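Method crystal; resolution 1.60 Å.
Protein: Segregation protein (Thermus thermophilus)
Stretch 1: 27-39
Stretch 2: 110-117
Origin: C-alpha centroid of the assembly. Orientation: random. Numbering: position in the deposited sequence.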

# COMPACT_ATOMS: atom_id res chain seq x y z
N LEU A 27 -4.12 1.63 -14.99
CA LEU A 27 -4.98 2.32 -14.04
C LEU A 27 -6.34 2.38 -14.73
O LEU A 27 -7.38 2.17 -14.11
CB LEU A 27 -4.48 3.75 -13.81
CG LEU A 27 -4.50 4.36 -12.41
CD1 LEU A 27 -4.64 5.87 -12.56
CD2 LEU A 27 -5.65 3.82 -11.56
N ALA A 28 -6.32 2.66 -16.03
CA ALA A 28 -7.55 2.74 -16.81
C ALA A 28 -8.25 1.39 -16.83
O ALA A 28 -9.47 1.32 -16.69
CB ALA A 28 -7.24 3.20 -18.23
N ALA A 29 -7.48 0.33 -17.00
CA ALA A 29 -8.04 -1.02 -17.06
C ALA A 29 -8.75 -1.40 -15.78
O ALA A 29 -9.83 -2.00 -15.81
CB ALA A 29 -6.95 -2.03 -17.38
N TYR A 30 -8.14 -1.07 -14.64
CA TYR A 30 -8.76 -1.42 -13.37
C TYR A 30 -9.83 -0.46 -12.90
O TYR A 30 -10.74 -0.86 -12.18
CB TYR A 30 -7.69 -1.64 -12.31
CG TYR A 30 -6.97 -2.95 -12.54
CD1 TYR A 30 -7.60 -4.16 -12.25
CD2 TYR A 30 -5.71 -2.99 -13.12
CE1 TYR A 30 -6.98 -5.38 -12.53
CE2 TYR A 30 -5.08 -4.20 -13.41
CZ TYR A 30 -5.73 -5.39 -13.12
OH TYR A 30 -5.12 -6.58 -13.41
N LEU A 31 -9.75 0.81 -13.29
CA LEU A 31 -10.79 1.74 -12.89
C LEU A 31 -12.05 1.32 -13.66
O LEU A 31 -13.17 1.44 -13.16
CB LEU A 31 -10.39 3.18 -13.24
CG LEU A 31 -9.32 3.83 -12.34
CD1 LEU A 31 -8.93 5.18 -12.91
CD2 LEU A 31 -9.85 3.98 -10.92
N ALA A 32 -11.86 0.80 -14.87
CA ALA A 32 -13.00 0.34 -15.67
C ALA A 32 -13.65 -0.86 -14.98
O ALA A 32 -14.87 -0.95 -14.89
CB ALA A 32 -12.53 -0.08 -17.05
N ARG A 33 -12.82 -1.77 -14.49
CA ARG A 33 -13.32 -2.96 -13.80
C ARG A 33 -14.00 -2.62 -12.48
O ARG A 33 -14.68 -3.47 -11.90
CB ARG A 33 -12.19 -3.97 -13.61
CG ARG A 33 -11.77 -4.65 -14.92
CD ARG A 33 -10.52 -5.51 -14.74
NE ARG A 33 -10.25 -6.35 -15.92
CZ ARG A 33 -9.84 -5.89 -17.10
NH1 ARG A 33 -9.64 -4.59 -17.29
NH2 ARG A 33 -9.64 -6.75 -18.10
N LEU A 34 -13.81 -1.40 -12.00
CA LEU A 34 -14.45 -0.96 -10.77
C LEU A 34 -15.84 -0.43 -11.10
O LEU A 34 -16.56 0.04 -10.22
CB LEU A 34 -13.63 0.13 -10.08
CG LEU A 34 -12.40 -0.34 -9.31
CD1 LEU A 34 -11.71 0.87 -8.67
CD2 LEU A 34 -12.81 -1.33 -8.24
N GLY A 35 -16.20 -0.49 -12.38
CA GLY A 35 -17.50 -0.01 -12.81
C GLY A 35 -17.55 1.45 -13.19
O GLY A 35 -18.60 2.09 -13.11
N LYS A 36 -16.41 2.00 -13.60
CA LYS A 36 -16.33 3.40 -14.00
C LYS A 36 -16.26 3.54 -15.52
O LYS A 36 -15.62 2.73 -16.18
CB LYS A 36 -15.08 4.05 -13.40
CG LYS A 36 -14.93 3.94 -11.89
CD LYS A 36 -15.88 4.86 -11.15
CE LYS A 36 -15.54 4.88 -9.67
NZ LYS A 36 -16.39 5.83 -8.91
N ARG A 37 -16.93 4.55 -16.06
CA ARG A 37 -16.87 4.81 -17.50
C ARG A 37 -15.56 5.58 -17.61
O ARG A 37 -15.46 6.69 -17.08
CB ARG A 37 -18.02 5.69 -17.98
CG ARG A 37 -19.41 5.15 -17.71
CD ARG A 37 -20.44 5.92 -18.51
NE ARG A 37 -21.76 5.87 -17.89
CZ ARG A 37 -22.07 6.49 -16.75
NH1 ARG A 37 -23.30 6.40 -16.26
NH2 ARG A 37 -21.16 7.21 -16.12
N VAL A 38 -14.58 5.02 -18.30
CA VAL A 38 -13.28 5.66 -18.39
C VAL A 38 -12.77 5.95 -19.79
O VAL A 38 -12.87 5.12 -20.69
CB VAL A 38 -12.23 4.79 -17.66
CG1 VAL A 38 -10.84 5.40 -17.81
CG2 VAL A 38 -12.61 4.64 -16.20
N LEU A 39 -12.19 7.14 -19.94
CA LEU A 39 -11.60 7.55 -21.20
C LEU A 39 -10.10 7.77 -20.97
O LEU A 39 -9.71 8.49 -20.06
CB LEU A 39 -12.21 8.87 -21.68
CG LEU A 39 -11.53 9.47 -22.91
CD1 LEU A 39 -11.65 8.53 -24.09
CD2 LEU A 39 -12.15 10.82 -23.22
N GLU A 110 -18.02 14.89 -20.85
CA GLU A 110 -18.99 14.87 -19.77
C GLU A 110 -19.68 13.52 -19.59
O GLU A 110 -20.31 13.27 -18.57
CB GLU A 110 -20.04 15.97 -19.96
CG GLU A 110 -20.55 16.15 -21.38
CD GLU A 110 -19.54 16.84 -22.29
OE1 GLU A 110 -19.03 17.91 -21.91
OE2 GLU A 110 -19.28 16.31 -23.39
N GLY A 111 -19.55 12.64 -20.59
CA GLY A 111 -20.18 11.34 -20.49
C GLY A 111 -19.37 10.30 -19.72
O GLY A 111 -19.83 9.17 -19.53
N TYR A 112 -18.17 10.67 -19.28
CA TYR A 112 -17.33 9.74 -18.54
C TYR A 112 -17.23 10.08 -17.06
O TYR A 112 -17.42 11.22 -16.65
CB TYR A 112 -15.92 9.73 -19.15
CG TYR A 112 -15.86 9.21 -20.57
CD1 TYR A 112 -15.92 7.84 -20.83
CD2 TYR A 112 -15.79 10.09 -21.66
CE1 TYR A 112 -15.90 7.36 -22.14
CE2 TYR A 112 -15.77 9.62 -22.97
CZ TYR A 112 -15.83 8.25 -23.20
OH TYR A 112 -15.82 7.78 -24.49
N ASP A 113 -16.95 9.06 -16.25
CA ASP A 113 -16.78 9.25 -14.82
C ASP A 113 -15.35 9.75 -14.59
O ASP A 113 -15.12 10.66 -13.81
CB ASP A 113 -16.95 7.93 -14.07
CG ASP A 113 -18.37 7.42 -14.09
OD1 ASP A 113 -19.27 8.17 -13.67
OD2 ASP A 113 -18.58 6.27 -14.54
N LEU A 114 -14.41 9.13 -15.30
CA LEU A 114 -12.99 9.47 -15.18
C LEU A 114 -12.28 9.56 -16.52
O LEU A 114 -12.50 8.75 -17.42
CB LEU A 114 -12.28 8.43 -14.31
CG LEU A 114 -12.84 8.17 -12.92
CD1 LEU A 114 -12.22 6.90 -12.36
CD2 LEU A 114 -12.55 9.36 -12.01
N VAL A 115 -11.40 10.55 -16.64
CA VAL A 115 -10.63 10.76 -17.85
C VAL A 115 -9.14 10.79 -17.50
O VAL A 115 -8.72 11.62 -16.70
CB VAL A 115 -11.00 12.10 -18.52
CG1 VAL A 115 -10.28 12.23 -19.86
CG2 VAL A 115 -12.51 12.18 -18.70
N LEU A 116 -8.37 9.87 -18.07
CA LEU A 116 -6.93 9.80 -17.80
C LEU A 116 -6.18 10.37 -18.99
O LEU A 116 -6.43 10.00 -20.13
CB LEU A 116 -6.49 8.35 -17.56
CG LEU A 116 -6.73 7.75 -16.16
CD1 LEU A 116 -8.17 7.93 -15.74
CD2 LEU A 116 -6.36 6.27 -16.18
N LEU A 117 -5.24 11.28 -18.72
CA LEU A 117 -4.46 11.90 -19.79
C LEU A 117 -3.01 11.48 -19.69
O LEU A 117 -2.31 11.91 -18.77
CB LEU A 117 -4.55 13.42 -19.68
CG LEU A 117 -5.94 14.04 -19.53
CD1 LEU A 117 -5.80 15.50 -19.15
CD2 LEU A 117 -6.72 13.87 -20.83
O HOH W 1 -20.22 4.60 -13.24

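The strongest polar contacts between the two stretches gather where Arg37 meets Asp113. The carboxylate oxygen OD2 of Asp113 accepts a nearly linear hydrogen bond from the backbone N of Arg37 (N to OD2 2.8 Å, 176° at the hydrogen), and the same oxygen forms a salt bridge with the guanidinium, Arg37 NH2 lying 3.2 Å from Asp113 OD2. One residue is thus held by both its main chain and its side chain through a single acceptor, which also receives a hydrogen bond from a water (water O to Asp113 OD2 2.7 Å). That water donates in turn to the carbonyl of Gly35 (water O to Gly35 O 3.0 Å), linking the turn before the strand to the same carboxylate.

The carbonyl of Arg37 accepts two further bonds from the second stretch, one from Asp113 N (Asp113 N to Arg37 O 2.9 Å) and one from Leu114 N (Leu114 N to Arg37 O 3.2 Å); the second bond is much the straighter, at 171° against 142°. From here the chains run as parallel strands, with Val38 bridged to Leu114 and Leu39 to Val115. Leu39 N donates to Leu114 O at 3.0 Å, and Leu116 N donates to Leu39 O at 2.8 Å, so Leu39 uses both its backbone polar groups on the neighbouring strand. Each of these two carbonyls is also approached by an alpha carbon: Val38 CA lies 3.3 Å from Leu114 O, and Val115 CA lies 3.3 Å from Leu39 O, both as CA-H...O contacts.

Preceding the strand, the helix ends in a Schellman motif. Gly35 adopts positive phi (89°), where a CB would be jammed against the preceding carbonyl oxygen; its N bonds to Ala32 O at 2.9 Å, while Lys36 N makes a weak bond to Leu31 O at 3.3 Å. Helix 27-33 runs antiparallel to strand 114-117, the angle between their directions being 174° and their axes approaching to 10.0 Å.

The space between helix and sheet is filled by aliphatic side chains. Val38 and Leu114 share the same face of the sheet, with Val38 CG2 4.2 Å from Leu114 CB. Leu31 points its CA-to-CB bond toward the second stretch, its CD1 lying 3.8 Å from Leu114 CD1 and 4.0 Å from Leu116 CD1. Leu116 also extends its CD2 to Leu27 CB at 3.9 Å and to Ala28 CB at 3.8 Å, so that with Leu31 its contacts run along about one turn of the helix.

Leu39 and Val115 point to the other face, where Leu39 CD2 meets Val115 CG1 at 4.1 Å. Here Tyr112 provides an aromatic surface: Leu39 CB sits 3.6 Å from the centroid of the Tyr112 ring and only 5° off its normal, a CH-pi contact directed squarely at the face. Together the contacts bury 701 Å², counting both sides.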